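PDB 7ML9: insecticidal protein from Brevibacillus laterosporus, which is active against the western corn rootworm, a maize pest, and probably acts by inserting beta-barrel pores into membranes. Local coordinates for residues G79-I83 with I226-V230; S137-T141 with S177-K181; M156-A161 with F275-Y279. Where two conformers were deposited one is given. Residues are numbered along the deposited sequence.

How the contacts relate
All three contacts belong to one elongated, strand-rich chain of the aerolysin/epsilon-toxin clan. Contact 1 sits toward one end of the molecule, its centre about 37 Å from that of contact 2 and about 42 Å from that of contact 3. Contacts 2 and 3 are neighbours, their centres about 11 Å apart, and meet where strands 130-147 and 266-289 pair. Along the chain the order is 79-83, 137-141, 156-161, 177-181, 226-230, 275-279, so contacts 2 and 3 interlock, as do contacts 1 and 3, whereas 137-141 and 177-181 fall between the segments of contact 1. Long strands of one sheet thus tie the far end to the middle, where hairpin 153-172 packs.

Contact 1 of 3, residues G79-I83 with I226-V230; sequences GERRI and IAWRV
Gly79 opens the first segment with phi/psi 63/-133, a positive phi that glycine tolerates best, and leads into a single 3-10 turn, residues 80-82, closed by Arg82 N to Gly79 O at 3.0 Å. Glu80 and Arg81 are exposed, and Arg81 NE bonds to the carbonyl of Asn76; the backbone of Arg81 still reaches the partner, its O atom 3.4 Å from Trp228 CB. Arg82 makes the main polar link. Its O accepts Trp228 N at 2.8 Å, while its side chain, chi1 and chi2 both m, folds back so that NH1 donates to Trp228 O at 3.2 Å. The buried guanidinium also forms salt bridges with Glu40 and Asp56, which balance its charge. At Ile83 the chain becomes extended (-134/135) and pairs with Ala227 as an antiparallel non-hydrogen-bonded pair, CA-CA 4.8 Å, with Ile83 CA 3.2 Å from Ile226 O. Ile83 CD1 meets Ala227 CB at 4.0 Å, on the face covered by helix 242-252, where a small residue leaves room for the helix. Trp228, chi1 m, points toward the first segment, and its NE1 bonds to Ser84. The result is a 3-10 turn feeding the short strand 83-84 onto the end of the long strand 201-229, whose other edge pairs with strand 238-241, both pairings antiparallel, at one end of the large mixed sheet of this aerolysin-type fold.

Contact 2 of 3, residues S137-T141 with S177-K181; sequences STSNT and STDTK
Four backbone hydrogen bonds hold these strands together in two reciprocal pairs. Thr138 N donates to Lys181 O and Lys181 N to Thr138 O, both at 2.9 Å; Asn140 N reaches Asp179 O at 3.0 Å and Asp179 N returns to Asn140 O at 3.1 Å. Thr138-Lys181 and Asn140-Asp179 are therefore the antiparallel hydrogen-bonded pairs, with CA-CA 5.3 Å each, and Ser139-Thr180 (4.2 Å) and Thr141-Thr178 (4.5 Å) the non-hydrogen-bonded ones. The strand axes run 4.7 Å apart at 174°, with extended backbone from Ser137 to Thr141 and from Thr178 to Lys181; Ser177 (-63/134) leads in from a loop. A water joins the end of the pairing, 2.8 Å from Asn140 OD1 and weakly bonded at 3.4 Å to Ser177 O.

Side chains alternate between two faces. Thr138, Asn140, Asp179 and Lys181 share one; Thr138 and Asn140 there meet strand 165-172, Asp179 and Lys181 strand 303-323. Asn140, chi1 p, brings ND2 to 3.6 Å from Asp179 CB and bonds to Thr169 and the Glu170 carbonyl, while Thr138 OG1 bonds to Ser277. In the conformer given, Lys181 NZ is 4.0 Å from Asp179 OD2, a long ion pair. On the other face the short Ser139, Thr141, Thr178 and Thr180 fit closely: Ser139 CB lies 3.4 Å from Thr180 OG1, and Thr141 OG1 3.7 Å from Thr178 CG2. Beta-branched threonines favour the extended backbone, and small hydroxyls suit a partly exposed surface. Strand 266-289 pairs with the far edge of 137-141. Such long, serine- and threonine-rich antiparallel strands are characteristic of the aerolysin/epsilon-toxin fold.

Contact 3 of 3, residues M156-A161 with F275-Y279; sequences MKFPIA and FKSNY
Phe158 overlaps Phe275 obliquely: Phe158 CD2 and Phe275 CE2 are 3.5 Å apart, the ring centroids 4.3 Å, with planes at 36°. Both rings have chi1 p and point toward the opposite strand. Beside them Met156 CE sits over the Phe275 face, 4.3 Å from its centroid, a CH-pi contact within a Met-aromatic pair. Phe158 CE2 also meets the small Ser277 at CB, 4.1 Å, while Ser277 OG bonds to Thr138. Ile160 CB packs 3.8 Å from Tyr279 CE2, and past the strand end Ala161, in a left-handed turn (53/59), gives Tyr279 OH a weak hydrogen bond from its N at 3.4 Å. The strand axes run 9.7 Å apart at 39°, as layers rather than edge partners. Met156, Phe158 and Ile160 turn inward, Lys157 and Pro159 outward. An amphipathic hairpin held mostly by apolar contact, not by strand pairing, could detach, consistent with the membrane-insertion hairpin of related aerolysin-type pore formers.

Contact 1 of 3, residues G79-I83 with I226-V230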
# COMPACT_ATOMS: atom_id res chain seq x y z
N GLY A 79 10.78 -28.98 -15.12
CA GLY A 79 9.47 -28.63 -14.56
C GLY A 79 9.57 -28.25 -13.10
O GLY A 79 10.43 -27.47 -12.68
N GLU A 80 8.66 -28.82 -12.30
CA GLU A 80 8.63 -28.56 -10.86
C GLU A 80 9.97 -28.83 -10.18
O GLU A 80 10.30 -28.19 -9.17
CB GLU A 80 7.53 -29.42 -10.23
CG GLU A 80 7.36 -29.30 -8.74
CD GLU A 80 6.46 -30.41 -8.19
OE1 GLU A 80 5.25 -30.42 -8.53
OE2 GLU A 80 6.96 -31.27 -7.43
N ARG A 81 10.77 -29.77 -10.70
CA ARG A 81 12.03 -30.09 -10.04
C ARG A 81 13.15 -29.09 -10.35
O ARG A 81 14.28 -29.32 -9.88
CB ARG A 81 12.46 -31.51 -10.40
CG ARG A 81 11.63 -32.55 -9.61
CD ARG A 81 11.93 -33.96 -9.99
NE ARG A 81 13.24 -34.45 -9.58
CZ ARG A 81 13.55 -34.97 -8.39
NH1 ARG A 81 14.78 -35.44 -8.18
NH2 ARG A 81 12.66 -35.03 -7.41
N ARG A 82 12.88 -28.00 -11.05
CA ARG A 82 13.87 -26.92 -11.15
C ARG A 82 14.10 -26.23 -9.81
O ARG A 82 15.15 -25.60 -9.61
CB ARG A 82 13.41 -25.88 -12.17
CG ARG A 82 13.48 -26.31 -13.62
CD ARG A 82 14.94 -26.38 -14.06
NE ARG A 82 15.07 -26.69 -15.49
CZ ARG A 82 16.24 -26.89 -16.09
NH1 ARG A 82 17.37 -26.82 -15.39
NH2 ARG A 82 16.28 -27.16 -17.39
N ILE A 83 13.15 -26.31 -8.88
CA ILE A 83 13.27 -25.67 -7.57
C ILE A 83 12.87 -26.64 -6.48
O ILE A 83 11.86 -27.34 -6.60
CB ILE A 83 12.40 -24.39 -7.49
CG1 ILE A 83 12.90 -23.35 -8.51
CG2 ILE A 83 12.45 -23.82 -6.07
CD1 ILE A 83 14.22 -22.72 -8.13
N ILE A 226 16.15 -23.79 -3.70
CA ILE A 226 17.36 -24.36 -4.30
C ILE A 226 17.08 -24.55 -5.79
O ILE A 226 16.10 -25.21 -6.16
CB ILE A 226 17.72 -25.72 -3.67
CG1 ILE A 226 17.91 -25.63 -2.16
CG2 ILE A 226 18.96 -26.31 -4.36
CD1 ILE A 226 19.04 -24.71 -1.75
N ALA A 227 17.95 -23.99 -6.64
CA ALA A 227 17.75 -24.06 -8.08
C ALA A 227 18.54 -25.22 -8.67
O ALA A 227 19.74 -25.34 -8.42
CB ALA A 227 18.16 -22.75 -8.77
N TRP A 228 17.87 -26.04 -9.49
CA TRP A 228 18.47 -27.28 -10.01
C TRP A 228 18.77 -27.11 -11.49
O TRP A 228 17.89 -26.75 -12.28
CB TRP A 228 17.54 -28.49 -9.75
CG TRP A 228 17.56 -28.87 -8.31
CD1 TRP A 228 16.82 -28.31 -7.29
CD2 TRP A 228 18.40 -29.86 -7.69
NE1 TRP A 228 17.16 -28.88 -6.10
CE2 TRP A 228 18.13 -29.83 -6.31
CE3 TRP A 228 19.36 -30.75 -8.17
CZ2 TRP A 228 18.77 -30.68 -5.41
CZ3 TRP A 228 20.00 -31.59 -7.27
CH2 TRP A 228 19.70 -31.55 -5.91
N ARG A 229 20.04 -27.37 -11.86
CA ARG A 229 20.52 -27.18 -13.22
C ARG A 229 21.51 -28.29 -13.55
O ARG A 229 22.26 -28.74 -12.69
CB ARG A 229 21.27 -25.84 -13.41
CG ARG A 229 20.45 -24.58 -13.34
CD ARG A 229 20.37 -24.03 -11.92
NE ARG A 229 21.66 -23.63 -11.39
CZ ARG A 229 22.21 -24.19 -10.33
NH1 ARG A 229 21.58 -25.17 -9.69
NH2 ARG A 229 23.41 -23.78 -9.91
N VAL A 230 21.54 -28.71 -14.81
CA VAL A 230 22.73 -29.45 -15.23
C VAL A 230 23.80 -28.44 -15.59
O VAL A 230 23.51 -27.33 -16.05
CB VAL A 230 22.46 -30.42 -16.39
CG1 VAL A 230 21.65 -31.61 -15.88
CG2 VAL A 230 21.78 -29.72 -17.56

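Contact 2 of 3, residues S137-T141 with S177-K181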
# COMPACT_ATOMS: atom_id res chain seq x y z
N SER A 137 -13.32 5.77 5.45
CA SER A 137 -13.11 4.67 4.53
C SER A 137 -11.62 4.56 4.24
O SER A 137 -10.94 5.57 4.06
CB SER A 137 -13.87 4.89 3.22
OG SER A 137 -14.05 3.67 2.52
N THR A 138 -11.12 3.32 4.21
CA THR A 138 -9.77 3.03 3.73
C THR A 138 -9.88 1.90 2.72
O THR A 138 -10.50 0.87 3.02
CB THR A 138 -8.84 2.60 4.86
OG1 THR A 138 -8.71 3.66 5.81
CG2 THR A 138 -7.46 2.26 4.29
N SER A 139 -9.32 2.09 1.53
CA SER A 139 -9.32 1.01 0.55
C SER A 139 -7.93 0.86 -0.06
O SER A 139 -7.10 1.78 -0.04
CB SER A 139 -10.39 1.22 -0.53
OG SER A 139 -10.15 2.37 -1.31
N ASN A 140 -7.66 -0.34 -0.57
CA ASN A 140 -6.40 -0.60 -1.24
C ASN A 140 -6.67 -1.48 -2.46
O ASN A 140 -7.73 -2.11 -2.57
CB ASN A 140 -5.38 -1.20 -0.26
CG ASN A 140 -5.63 -2.68 0.05
OD1 ASN A 140 -5.87 -3.49 -0.85
ND2 ASN A 140 -5.55 -3.04 1.33
N THR A 141 -5.71 -1.49 -3.39
CA THR A 141 -5.75 -2.35 -4.56
C THR A 141 -4.35 -2.90 -4.77
O THR A 141 -3.37 -2.15 -4.72
CB THR A 141 -6.19 -1.59 -5.82
OG1 THR A 141 -7.55 -1.15 -5.67
CG2 THR A 141 -6.10 -2.50 -7.04
N SER A 177 -6.40 -7.86 -6.17
CA SER A 177 -7.10 -7.89 -4.89
C SER A 177 -7.45 -6.47 -4.47
O SER A 177 -6.62 -5.56 -4.55
CB SER A 177 -6.22 -8.54 -3.82
OG SER A 177 -5.99 -9.91 -4.10
N THR A 178 -8.70 -6.28 -4.03
CA THR A 178 -9.16 -5.01 -3.48
C THR A 178 -9.73 -5.24 -2.09
O THR A 178 -10.40 -6.24 -1.84
CB THR A 178 -10.23 -4.36 -4.37
OG1 THR A 178 -11.40 -5.19 -4.39
CG2 THR A 178 -9.74 -4.16 -5.79
N ASP A 179 -9.46 -4.29 -1.19
CA ASP A 179 -9.97 -4.29 0.17
C ASP A 179 -10.63 -2.94 0.42
O ASP A 179 -10.14 -1.92 -0.06
CB ASP A 179 -8.82 -4.52 1.18
CG ASP A 179 -9.25 -5.32 2.40
OD1 ASP A 179 -10.18 -6.13 2.29
OD2 ASP A 179 -8.64 -5.15 3.49
N THR A 180 -11.75 -2.94 1.16
CA THR A 180 -12.36 -1.71 1.64
C THR A 180 -12.82 -1.92 3.07
O THR A 180 -13.54 -2.88 3.36
CB THR A 180 -13.54 -1.25 0.77
OG1 THR A 180 -13.08 -0.90 -0.53
CG2 THR A 180 -14.21 -0.01 1.39
N LYS A 181 -12.40 -1.03 3.97
CA LYS A 181 -12.75 -1.04 5.39
C LYS A 181 -13.43 0.28 5.72
O LYS A 181 -12.90 1.34 5.35
CB LYS A 181 -11.51 -1.20 6.26
CG LYS A 181 -11.12 -2.60 6.71
CD LYS A 181 -10.05 -2.48 7.80
CE LYS A 181 -9.55 -3.81 8.34
NZ LYS A 181 -8.58 -4.49 7.43
O HOH W 1 -5.11 -6.08 -1.54

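Contact 3 of 3, residues M156-A161 with F275-Y279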
# COMPACT_ATOMS: atom_id res chain seq x y z
N MET A 156 0.04 -2.55 6.02
CA MET A 156 0.85 -1.36 5.82
C MET A 156 0.24 -0.21 6.60
O MET A 156 -0.97 -0.01 6.57
CB MET A 156 0.93 -1.00 4.35
CG MET A 156 2.05 -0.04 4.09
SD MET A 156 1.66 1.05 2.74
CE MET A 156 0.15 1.77 3.30
N LYS A 157 1.09 0.53 7.30
CA LYS A 157 0.68 1.70 8.08
C LYS A 157 1.19 2.97 7.42
O LYS A 157 2.30 3.01 6.88
CB LYS A 157 1.18 1.61 9.52
CG LYS A 157 0.72 0.37 10.25
CD LYS A 157 1.71 -0.06 11.33
CE LYS A 157 2.40 1.13 12.00
NZ LYS A 157 1.43 2.08 12.60
N PHE A 158 0.38 4.02 7.49
CA PHE A 158 0.72 5.30 6.89
C PHE A 158 0.17 6.41 7.77
O PHE A 158 -0.85 6.22 8.44
CB PHE A 158 0.15 5.42 5.47
CG PHE A 158 -1.32 5.08 5.36
CD1 PHE A 158 -1.74 3.76 5.33
CD2 PHE A 158 -2.27 6.08 5.27
CE1 PHE A 158 -3.08 3.44 5.21
CE2 PHE A 158 -3.63 5.77 5.15
CZ PHE A 158 -4.03 4.45 5.12
N PRO A 159 0.83 7.56 7.81
CA PRO A 159 0.29 8.69 8.55
C PRO A 159 -0.79 9.40 7.74
O PRO A 159 -0.76 9.43 6.51
CB PRO A 159 1.50 9.61 8.77
CG PRO A 159 2.69 8.88 8.13
CD PRO A 159 2.11 7.90 7.16
N ILE A 160 -1.76 9.96 8.46
CA ILE A 160 -2.85 10.70 7.85
C ILE A 160 -2.97 12.05 8.54
O ILE A 160 -2.40 12.27 9.61
CB ILE A 160 -4.19 9.94 7.93
CG1 ILE A 160 -4.56 9.71 9.40
CG2 ILE A 160 -4.11 8.62 7.16
CD1 ILE A 160 -6.00 9.33 9.59
N ALA A 161 -3.73 12.95 7.91
CA ALA A 161 -4.05 14.26 8.47
C ALA A 161 -2.78 14.99 8.88
O ALA A 161 -2.56 15.33 10.04
CB ALA A 161 -5.01 14.13 9.66
N PHE A 275 -3.46 2.84 -2.27
CA PHE A 275 -4.41 2.96 -1.17
C PHE A 275 -5.02 4.35 -1.18
O PHE A 275 -4.49 5.29 -1.77
CB PHE A 275 -3.76 2.69 0.19
CG PHE A 275 -2.79 3.76 0.61
CD1 PHE A 275 -1.46 3.69 0.22
CD2 PHE A 275 -3.21 4.85 1.38
CE1 PHE A 275 -0.56 4.68 0.59
CE2 PHE A 275 -2.32 5.84 1.75
CZ PHE A 275 -0.99 5.76 1.36
N LYS A 276 -6.16 4.47 -0.50
CA LYS A 276 -6.76 5.79 -0.31
C LYS A 276 -7.57 5.75 0.98
O LYS A 276 -7.97 4.69 1.45
CB LYS A 276 -7.63 6.19 -1.49
CG LYS A 276 -8.78 5.26 -1.76
CD LYS A 276 -9.63 5.77 -2.90
CE LYS A 276 -10.66 4.74 -3.32
NZ LYS A 276 -11.97 5.35 -3.67
N SER A 277 -7.80 6.94 1.54
CA SER A 277 -8.47 7.02 2.84
C SER A 277 -9.10 8.40 2.97
O SER A 277 -8.60 9.38 2.41
CB SER A 277 -7.48 6.77 3.97
OG SER A 277 -8.12 6.52 5.19
N ASN A 278 -10.23 8.47 3.69
CA ASN A 278 -10.89 9.75 3.93
C ASN A 278 -11.34 9.84 5.38
O ASN A 278 -11.58 8.83 6.05
CB ASN A 278 -12.06 9.97 3.00
CG ASN A 278 -13.22 9.04 3.31
OD1 ASN A 278 -13.24 7.90 2.84
ND2 ASN A 278 -14.18 9.51 4.11
N TYR A 279 -11.46 11.07 5.87
CA TYR A 279 -11.59 11.30 7.30
C TYR A 279 -11.97 12.76 7.52
O TYR A 279 -11.74 13.61 6.65
CB TYR A 279 -10.30 10.96 8.05
CG TYR A 279 -9.06 11.40 7.29
CD1 TYR A 279 -8.64 12.73 7.30
CD2 TYR A 279 -8.31 10.49 6.54
CE1 TYR A 279 -7.52 13.15 6.58
CE2 TYR A 279 -7.19 10.89 5.82
CZ TYR A 279 -6.80 12.22 5.85
OH TYR A 279 -5.68 12.62 5.14